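Side-chain contacts in transcriptional activator PlcR protein (PDB 3U3W), which activates transcription of virulence genes as a quorum-sensing regulator, binding DNA through a helix-turn-helix domain when the signal peptide PapR occupies its TPR-like domain: residues Glu110-Gln113 with Phe114-Trp117; Val129-Glu132 with Tyr133-Glu137; Glu214-Tyr217 with Gln218-Ala222. All coordinates share one frame; numbering follows the deposited sequence. Where two conformers were deposited one is given.

Interaction 1 (Glu110-Gln113 with Phe114-Trp117)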
loop_
_atom_site.group_PDB
_atom_site.type_symbol
_atom_site.label_atom_id
_atom_site.label_comp_id
_atom_site.label_asym_id
_atom_site.label_seq_id
_atom_site.Cartn_x
_atom_site.Cartn_y
_atom_site.Cartn_z
ATOM N N GLU A 110 -4.585 -0.668 -21.586
ATOM C CA GLU A 110 -4.494 -1.181 -20.220
ATOM C C GLU A 110 -5.807 -1.044 -19.456
ATOM O O GLU A 110 -6.206 -1.968 -18.742
ATOM C CB GLU A 110 -3.350 -0.519 -19.434
ATOM C CG GLU A 110 -3.441 -0.721 -17.920
ATOM C CD GLU A 110 -2.367 0.034 -17.123
ATOM O OE1 GLU A 110 -1.575 0.812 -17.706
ATOM O OE2 GLU A 110 -2.322 -0.154 -15.889
ATOM N N PHE A 111 -6.474 0.103 -19.589
ATOM C CA PHE A 111 -7.757 0.294 -18.911
ATOM C C PHE A 111 -8.827 -0.587 -19.566
ATOM O O PHE A 111 -9.658 -1.170 -18.870
ATOM C CB PHE A 111 -8.186 1.772 -18.876
ATOM C CG PHE A 111 -9.435 2.036 -18.039
ATOM C CD1 PHE A 111 -9.473 1.712 -16.688
ATOM C CD2 PHE A 111 -10.560 2.628 -18.604
ATOM C CE1 PHE A 111 -10.619 1.964 -15.911
ATOM C CE2 PHE A 111 -11.709 2.880 -17.837
ATOM C CZ PHE A 111 -11.732 2.546 -16.494
ATOM N N GLN A 112 -8.806 -0.696 -20.892
ATOM C CA GLN A 112 -9.761 -1.566 -21.577
ATOM C C GLN A 112 -9.561 -3.014 -21.136
ATOM O O GLN A 112 -10.533 -3.732 -20.908
ATOM C CB GLN A 112 -9.670 -1.431 -23.104
ATOM C CG GLN A 112 -10.035 -0.041 -23.632
ATOM C CD GLN A 112 -11.404 0.021 -24.305
ATOM O OE1 GLN A 112 -12.409 0.342 -23.669
ATOM N NE2 GLN A 112 -11.442 -0.266 -25.605
ATOM N N GLN A 113 -8.306 -3.435 -20.998
ATOM C CA GLN A 113 -8.014 -4.782 -20.529
ATOM C C GLN A 113 -8.551 -5.038 -19.126
ATOM O O GLN A 113 -9.091 -6.109 -18.849
ATOM C CB GLN A 113 -6.525 -5.057 -20.570
ATOM C CG GLN A 113 -6.202 -6.514 -20.392
ATOM C CD GLN A 113 -4.746 -6.722 -20.116
ATOM O OE1 GLN A 113 -4.201 -6.097 -19.218
ATOM N NE2 GLN A 113 -4.093 -7.580 -20.894
ATOM N N PHE A 114 -8.401 -4.052 -18.249
ATOM C CA PHE A 114 -8.943 -4.143 -16.908
ATOM C C PHE A 114 -10.479 -4.309 -16.934
ATOM O O PHE A 114 -11.034 -5.159 -16.241
ATOM C CB PHE A 114 -8.556 -2.905 -16.087
ATOM C CG PHE A 114 -9.292 -2.806 -14.790
ATOM C CD1 PHE A 114 -8.804 -3.435 -13.659
ATOM C CD2 PHE A 114 -10.506 -2.151 -14.720
ATOM C CE1 PHE A 114 -9.496 -3.371 -12.465
ATOM C CE2 PHE A 114 -11.212 -2.082 -13.532
ATOM C CZ PHE A 114 -10.711 -2.696 -12.400
ATOM N N LEU A 115 -11.164 -3.496 -17.738
ATOM C CA LEU A 115 -12.622 -3.603 -17.878
ATOM C C LEU A 115 -13.075 -4.992 -18.363
ATOM O O LEU A 115 -13.984 -5.598 -17.799
ATOM C CB LEU A 115 -13.142 -2.535 -18.840
ATOM C CG LEU A 115 -12.876 -1.059 -18.530
ATOM C CD1 LEU A 115 -13.221 -0.227 -19.757
ATOM C CD2 LEU A 115 -13.630 -0.580 -17.273
ATOM N N GLN A 116 -12.430 -5.471 -19.419
ATOM C CA GLN A 116 -12.738 -6.767 -20.012
ATOM C C GLN A 116 -12.501 -7.926 -19.045
ATOM O O GLN A 116 -13.374 -8.781 -18.883
ATOM C CB GLN A 116 -11.940 -6.969 -21.310
ATOM C CG GLN A 116 -12.322 -5.973 -22.407
ATOM C CD GLN A 116 -11.821 -6.370 -23.785
ATOM O OE1 GLN A 116 -10.617 -6.341 -24.056
ATOM N NE2 GLN A 116 -12.746 -6.746 -24.665
ATOM N N TRP A 117 -11.325 -7.944 -18.412
ATOM C CA TRP A 117 -11.033 -8.891 -17.335
ATOM C C TRP A 117 -12.185 -8.908 -16.331
ATOM O O TRP A 117 -12.785 -9.957 -16.095
ATOM C CB TRP A 117 -9.669 -8.566 -16.675
ATOM C CG TRP A 117 -9.474 -9.050 -15.262
ATOM C CD1 TRP A 117 -9.895 -10.237 -14.724
ATOM C CD2 TRP A 117 -8.823 -8.340 -14.196
ATOM N NE1 TRP A 117 -9.538 -10.309 -13.390
ATOM C CE2 TRP A 117 -8.886 -9.155 -13.046
ATOM C CE3 TRP A 117 -8.191 -7.098 -14.105
ATOM C CZ2 TRP A 117 -8.353 -8.760 -11.825
ATOM C CZ3 TRP A 117 -7.649 -6.716 -12.887
ATOM C CH2 TRP A 117 -7.741 -7.540 -11.768
#
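Phe111 and Leu115 are joined by the i to i+4 backbone bond of one continuous helix, Leu115 N donating to Phe111 O at 3.0 Å, with matching bonds from Phe114 to Glu110, Gln116 to Gln112 and Trp117 to Gln113. One turn apart, the two side chains pack on each other. Leu115 lays a methyl over one face of the Phe111 ring, CD2 lying 4.2 Å from the ring centroid and 28° off its normal, a CH-pi contact; the same CD2 reaches Phe111 CZ at 3.7 Å. Phe111 has CG anti to its own N (chi1 -173°), which swings the ring outward on the side where Leu115 can reach that face. The Phe114 ring approaches more loosely, its CD2 4.3 Å from Phe111 CE1. These side chains belong to helix 109-125 of the TPR-like RNPP domain and pack against helices 72-87 and 91-102, where Phe78 and Val98 meet Leu115 and Val82 meets Phe114. Gln113 and Glu110 serve another side of the helix: Gln113 OE1 and Glu110 O both accept from Gln153 NE2, while the Glu110 carboxylate takes the backbone N-H groups of Ile149 and Asp150. Trp117 packs on the backbone of the bound peptide and on Ile157 of helix 153-167.

Interaction 2 (Val129-Glu132 with Tyr133-Glu137)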
loop_
_atom_site.group_PDB
_atom_site.type_symbol
_atom_site.label_atom_id
_atom_site.label_comp_id
_atom_site.label_asym_id
_atom_site.label_seq_id
_atom_site.Cartn_x
_atom_site.Cartn_y
_atom_site.Cartn_z
ATOM N N VAL A 129 -22.015 -16.832 -18.945
ATOM C CA VAL A 129 -21.109 -17.503 -19.861
ATOM C C VAL A 129 -20.470 -18.677 -19.144
ATOM O O VAL A 129 -20.373 -18.685 -17.919
ATOM C CB VAL A 129 -20.064 -16.536 -20.451
ATOM C CG1 VAL A 129 -18.919 -17.309 -21.011
ATOM C CG2 VAL A 129 -20.701 -15.664 -21.558
ATOM N N ASP A 130 -20.068 -19.693 -19.898
ATOM C CA ASP A 130 -19.586 -20.915 -19.277
ATOM C C ASP A 130 -18.099 -20.806 -18.972
ATOM O O ASP A 130 -17.384 -20.020 -19.598
ATOM C CB ASP A 130 -19.928 -22.166 -20.126
ATOM C CG ASP A 130 -19.081 -22.290 -21.372
ATOM O OD1 ASP A 130 -17.859 -22.477 -21.245
ATOM O OD2 ASP A 130 -19.628 -22.228 -22.491
ATOM N N TYR A 131 -17.646 -21.603 -18.009
ATOM C CA TYR A 131 -16.281 -21.512 -17.504
ATOM C C TYR A 131 -15.237 -21.595 -18.610
ATOM O O TYR A 131 -14.191 -20.953 -18.527
ATOM C CB TYR A 131 -16.014 -22.593 -16.456
ATOM C CG TYR A 131 -15.644 -23.950 -17.032
ATOM C CD1 TYR A 131 -14.321 -24.264 -17.331
ATOM C CD2 TYR A 131 -16.613 -24.916 -17.264
ATOM C CE1 TYR A 131 -13.972 -25.502 -17.845
ATOM C CE2 TYR A 131 -16.279 -26.156 -17.789
ATOM C CZ TYR A 131 -14.958 -26.443 -18.080
ATOM O OH TYR A 131 -14.629 -27.678 -18.599
ATOM N N GLU A 132 -15.526 -22.372 -19.648
ATOM C CA GLU A 132 -14.548 -22.609 -20.713
ATOM C C GLU A 132 -14.369 -21.392 -21.602
ATOM O O GLU A 132 -13.262 -21.090 -22.050
ATOM C CB GLU A 132 -14.945 -23.827 -21.551
ATOM C CG GLU A 132 -14.080 -24.066 -22.788
ATOM C CD GLU A 132 -14.314 -25.455 -23.402
ATOM O OE1 GLU A 132 -14.409 -26.448 -22.632
ATOM O OE2 GLU A 132 -14.413 -25.552 -24.649
ATOM N N TYR A 133 -15.467 -20.682 -21.840
ATOM C CA TYR A 133 -15.421 -19.513 -22.693
ATOM C C TYR A 133 -14.750 -18.358 -21.942
ATOM O O TYR A 133 -13.926 -17.625 -22.494
ATOM C CB TYR A 133 -16.834 -19.151 -23.146
ATOM C CG TYR A 133 -16.920 -17.881 -23.955
ATOM C CD1 TYR A 133 -16.764 -17.897 -25.339
ATOM C CD2 TYR A 133 -17.166 -16.663 -23.335
ATOM C CE1 TYR A 133 -16.857 -16.726 -26.078
ATOM C CE2 TYR A 133 -17.273 -15.501 -24.057
ATOM C CZ TYR A 133 -17.113 -15.533 -25.426
ATOM O OH TYR A 133 -17.203 -14.361 -26.136
ATOM N N CYS A 134 -15.089 -18.218 -20.667
ATOM C CA CYS A 134 -14.415 -17.248 -19.814
ATOM C C CYS A 134 -12.882 -17.409 -19.852
ATOM O O CYS A 134 -12.148 -16.454 -20.101
ATOM C CB CYS A 134 -14.941 -17.356 -18.385
ATOM S SG CYS A 134 -14.385 -16.043 -17.311
ATOM N N ILE A 135 -12.406 -18.626 -19.624
ATOM C CA ILE A 135 -10.975 -18.902 -19.640
ATOM C C ILE A 135 -10.322 -18.527 -20.968
ATOM O O ILE A 135 -9.245 -17.908 -20.994
ATOM C CB ILE A 135 -10.685 -20.383 -19.334
ATOM C CG1 ILE A 135 -10.923 -20.663 -17.852
ATOM C CG2 ILE A 135 -9.269 -20.750 -19.740
ATOM C CD1 ILE A 135 -10.832 -22.113 -17.497
ATOM N N LEU A 136 -10.967 -18.900 -22.071
ATOM C CA LEU A 136 -10.424 -18.589 -23.392
ATOM C C LEU A 136 -10.339 -17.082 -23.645
ATOM O O LEU A 136 -9.392 -16.603 -24.261
ATOM C CB LEU A 136 -11.244 -19.271 -24.491
ATOM C CG LEU A 136 -11.040 -20.787 -24.614
ATOM C CD1 LEU A 136 -12.106 -21.443 -25.502
ATOM C CD2 LEU A 136 -9.632 -21.115 -25.112
ATOM N N GLU A 137 -11.336 -16.336 -23.178
ATOM C CA GLU A 137 -11.310 -14.888 -23.325
ATOM C C GLU A 137 -10.202 -14.279 -22.456
ATOM O O GLU A 137 -9.457 -13.396 -22.897
ATOM C CB GLU A 137 -12.666 -14.284 -22.987
ATOM C CG GLU A 137 -13.745 -14.588 -24.017
ATOM C CD GLU A 137 -13.282 -14.320 -25.451
ATOM O OE1 GLU A 137 -12.682 -13.255 -25.715
ATOM O OE2 GLU A 137 -13.516 -15.190 -26.318
#
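Asp130 holds its CG between the backbone N and the carbonyl carbon (chi1 73°), and this turn of the side chain folds OD1 back over the start of the helix, where it accepts from Tyr133 N at 3.0 Å. The N-H comes from above the carboxylate plane, about 45° out of it. OD1 also takes a weak bond from Glu132 N, so one oxygen serves two amides of the first turn. The Asp130 carbonyl works alongside it: its O receives Cys134 N at 3.1 Å and, weakly, Tyr133 N. Tyr131 has a similar first torsion (chi1 83°), which brings one ring face under CB of Glu132, 4.1 Å above the plane and over the ring centre. Ile135 CD1 meets the edge of that ring, near its plane, 4.1 Å from Tyr131 CD1. Farther along, CG of Glu137 sits 3.6 Å above one face of the Tyr133 ring, toward the rim. Ile164 of helix 153-167 covers Tyr131, Cys134 and Ile135, and the Tyr131 hydroxyl is hydrogen-bonded to that of Tyr170. Accepting from Tyr133 N, and weakly from Glu132 N, through its carboxylate, Asp130 is the N-cap of helix 131-143 in the TPR-like domain.

Interaction 3 (Glu214-Tyr217 with Gln218-Ala222)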
loop_
_atom_site.group_PDB
_atom_site.type_symbol
_atom_site.label_atom_id
_atom_site.label_comp_id
_atom_site.label_asym_id
_atom_site.label_seq_id
_atom_site.Cartn_x
_atom_site.Cartn_y
_atom_site.Cartn_z
ATOM N N GLU A 214 -0.865 -29.530 3.034
ATOM C CA GLU A 214 -0.299 -28.477 2.195
ATOM C C GLU A 214 -1.196 -27.235 2.188
ATOM O O GLU A 214 -0.715 -26.106 2.075
ATOM C CB GLU A 214 -0.061 -28.972 0.767
ATOM C CG GLU A 214 1.294 -29.632 0.580
ATOM C CD GLU A 214 1.352 -30.527 -0.659
ATOM O OE1 GLU A 214 1.823 -30.069 -1.720
ATOM O OE2 GLU A 214 0.915 -31.692 -0.568
ATOM N N SER A 215 -2.501 -27.462 2.299
ATOM C CA SER A 215 -3.464 -26.381 2.322
ATOM C C SER A 215 -3.195 -25.532 3.566
ATOM O O SER A 215 -3.093 -24.309 3.485
ATOM C CB SER A 215 -4.886 -26.941 2.347
ATOM O OG SER A 215 -5.859 -25.910 2.327
ATOM N N LEU A 216 -3.071 -26.193 4.710
ATOM C CA LEU A 216 -2.841 -25.510 5.983
ATOM C C LEU A 216 -1.492 -24.786 5.963
ATOM O O LEU A 216 -1.333 -23.705 6.552
ATOM C CB LEU A 216 -2.915 -26.503 7.152
ATOM C CG LEU A 216 -2.625 -25.998 8.568
ATOM C CD1 LEU A 216 -3.615 -24.923 8.980
ATOM C CD2 LEU A 216 -2.605 -27.146 9.576
ATOM N N TYR A 217 -0.531 -25.377 5.259
ATOM C CA TYR A 217 0.760 -24.737 5.074
ATOM C C TYR A 217 0.600 -23.389 4.389
ATOM O O TYR A 217 1.101 -22.369 4.877
ATOM C CB TYR A 217 1.701 -25.615 4.259
ATOM C CG TYR A 217 2.967 -24.910 3.845
ATOM C CD1 TYR A 217 4.024 -24.741 4.738
ATOM C CD2 TYR A 217 3.113 -24.411 2.555
ATOM C CE1 TYR A 217 5.191 -24.079 4.351
ATOM C CE2 TYR A 217 4.276 -23.763 2.156
ATOM C CZ TYR A 217 5.311 -23.604 3.065
ATOM O OH TYR A 217 6.458 -22.958 2.680
ATOM N N GLN A 218 -0.095 -23.390 3.251
ATOM C CA GLN A 218 -0.350 -22.154 2.518
ATOM C C GLN A 218 -1.178 -21.174 3.344
ATOM O O GLN A 218 -0.893 -19.980 3.334
ATOM C CB GLN A 218 -1.038 -22.437 1.191
ATOM C CG GLN A 218 -0.176 -23.226 0.233
ATOM C CD GLN A 218 0.946 -22.387 -0.332
ATOM O OE1 GLN A 218 0.881 -21.158 -0.323
ATOM N NE2 GLN A 218 1.990 -23.044 -0.816
ATOM N N VAL A 219 -2.185 -21.682 4.053
ATOM C CA VAL A 219 -3.040 -20.852 4.907
ATOM C C VAL A 219 -2.236 -20.126 5.993
ATOM O O VAL A 219 -2.337 -18.900 6.142
ATOM C CB VAL A 219 -4.175 -21.669 5.575
ATOM C CG1 VAL A 219 -4.839 -20.859 6.681
ATOM C CG2 VAL A 219 -5.198 -22.061 4.562
ATOM N N ASN A 220 -1.423 -20.879 6.728
ATOM C CA ASN A 220 -0.610 -20.308 7.805
ATOM C C ASN A 220 0.449 -19.342 7.307
ATOM O O ASN A 220 0.729 -18.328 7.954
ATOM C CB ASN A 220 0.037 -21.407 8.645
ATOM C CG ASN A 220 -0.960 -22.113 9.540
ATOM O OD1 ASN A 220 -1.990 -21.545 9.914
ATOM N ND2 ASN A 220 -0.665 -23.355 9.881
ATOM N N LYS A 221 1.037 -19.663 6.162
ATOM C CA LYS A 221 1.956 -18.753 5.506
ATOM C C LYS A 221 1.229 -17.430 5.192
ATOM O O LYS A 221 1.742 -16.348 5.464
ATOM C CB LYS A 221 2.502 -19.381 4.221
ATOM C CG LYS A 221 3.721 -18.685 3.661
ATOM C CD LYS A 221 4.977 -19.501 3.918
ATOM C CE LYS A 221 5.088 -19.916 5.394
ATOM N NZ LYS A 221 6.488 -20.283 5.798
ATOM N N ALA A 222 0.023 -17.520 4.636
ATOM C CA ALA A 222 -0.701 -16.322 4.240
ATOM C C ALA A 222 -1.165 -15.491 5.471
ATOM O O ALA A 222 -1.058 -14.276 5.470
ATOM C CB ALA A 222 -1.854 -16.666 3.285
#
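Gln218 opens the second segment beside the Tyr217 ring, its N also closing the helical bond to Glu214 O at 3.0 Å. Its side chain is bent at the second torsion (chi2 -72°), which turns the amide back alongside the tyrosine. Gln218 NE2 then lies in the plane of the ring at its edge, 3.8 Å from both CD2 and CE2 of Tyr217, and the amide plane stands 84° from the ring plane. The other end of the amide is held from outside, OE1 accepting from Arg199 NH1. Val219 follows, its N bonded to Ser215 O at 2.8 Å; the Val219 CG2 methyl lies beside the same oxygen, 3.3 Å from Ser215 O. Asn220 repeats the backbone pattern one residue on, with N to Leu216 O, and its side chain crosses that of Leu216 obliquely. There Asn220 ND2 rests 3.5 Å from Leu216 CD1, an amide placed against a methyl, while OD1 is taken by Arg242 NE, which probably helps fix the turn of the amide. Lys221 closes the run by bonding its N to Tyr217 O and running its side chain beside the tyrosine, both pointing the same way. The bend at chi2 brings Lys221 CD to 4.0 Å from Tyr217 OH, a loose contact on the solvent side of the helix. Ser215, Leu216, Gln218 and Val219 face inward from helix 212-228. Helix 192-208 packs there through Ala203, Leu206 and Tyr207, and Ser215 OG is hydrogen-bonded to the carbonyl of Ala203. Helix 235-248 lies against Ser215, Leu216 and Val219 with Gln241, Arg242 and Cys245, so helix 212-228 is held between its chain neighbours, as in stacked TPR-like helices.

In the fold
Followed from the N terminus, the three interactions come in series, and none nests within or crosses another. Each joins two segments that follow one another on or at the start of one helix, so none closes a long loop. Interaction 1 lies on helix 109-125 and interaction 2 at the start of helix 131-143, the next helix in the chain; their centres are 16 Å apart and their nearest atoms about 6 Å, without touching. Helix 109-125 packs directly on interaction 2, and helix 153-167 touches both. Interaction 3 sits on helix 212-228, its centre 31 Å from that of interaction 1 and on the opposite side of the chain's centre, where it joins helices 192-208 and 235-248. All three belong to the TPR-like domain.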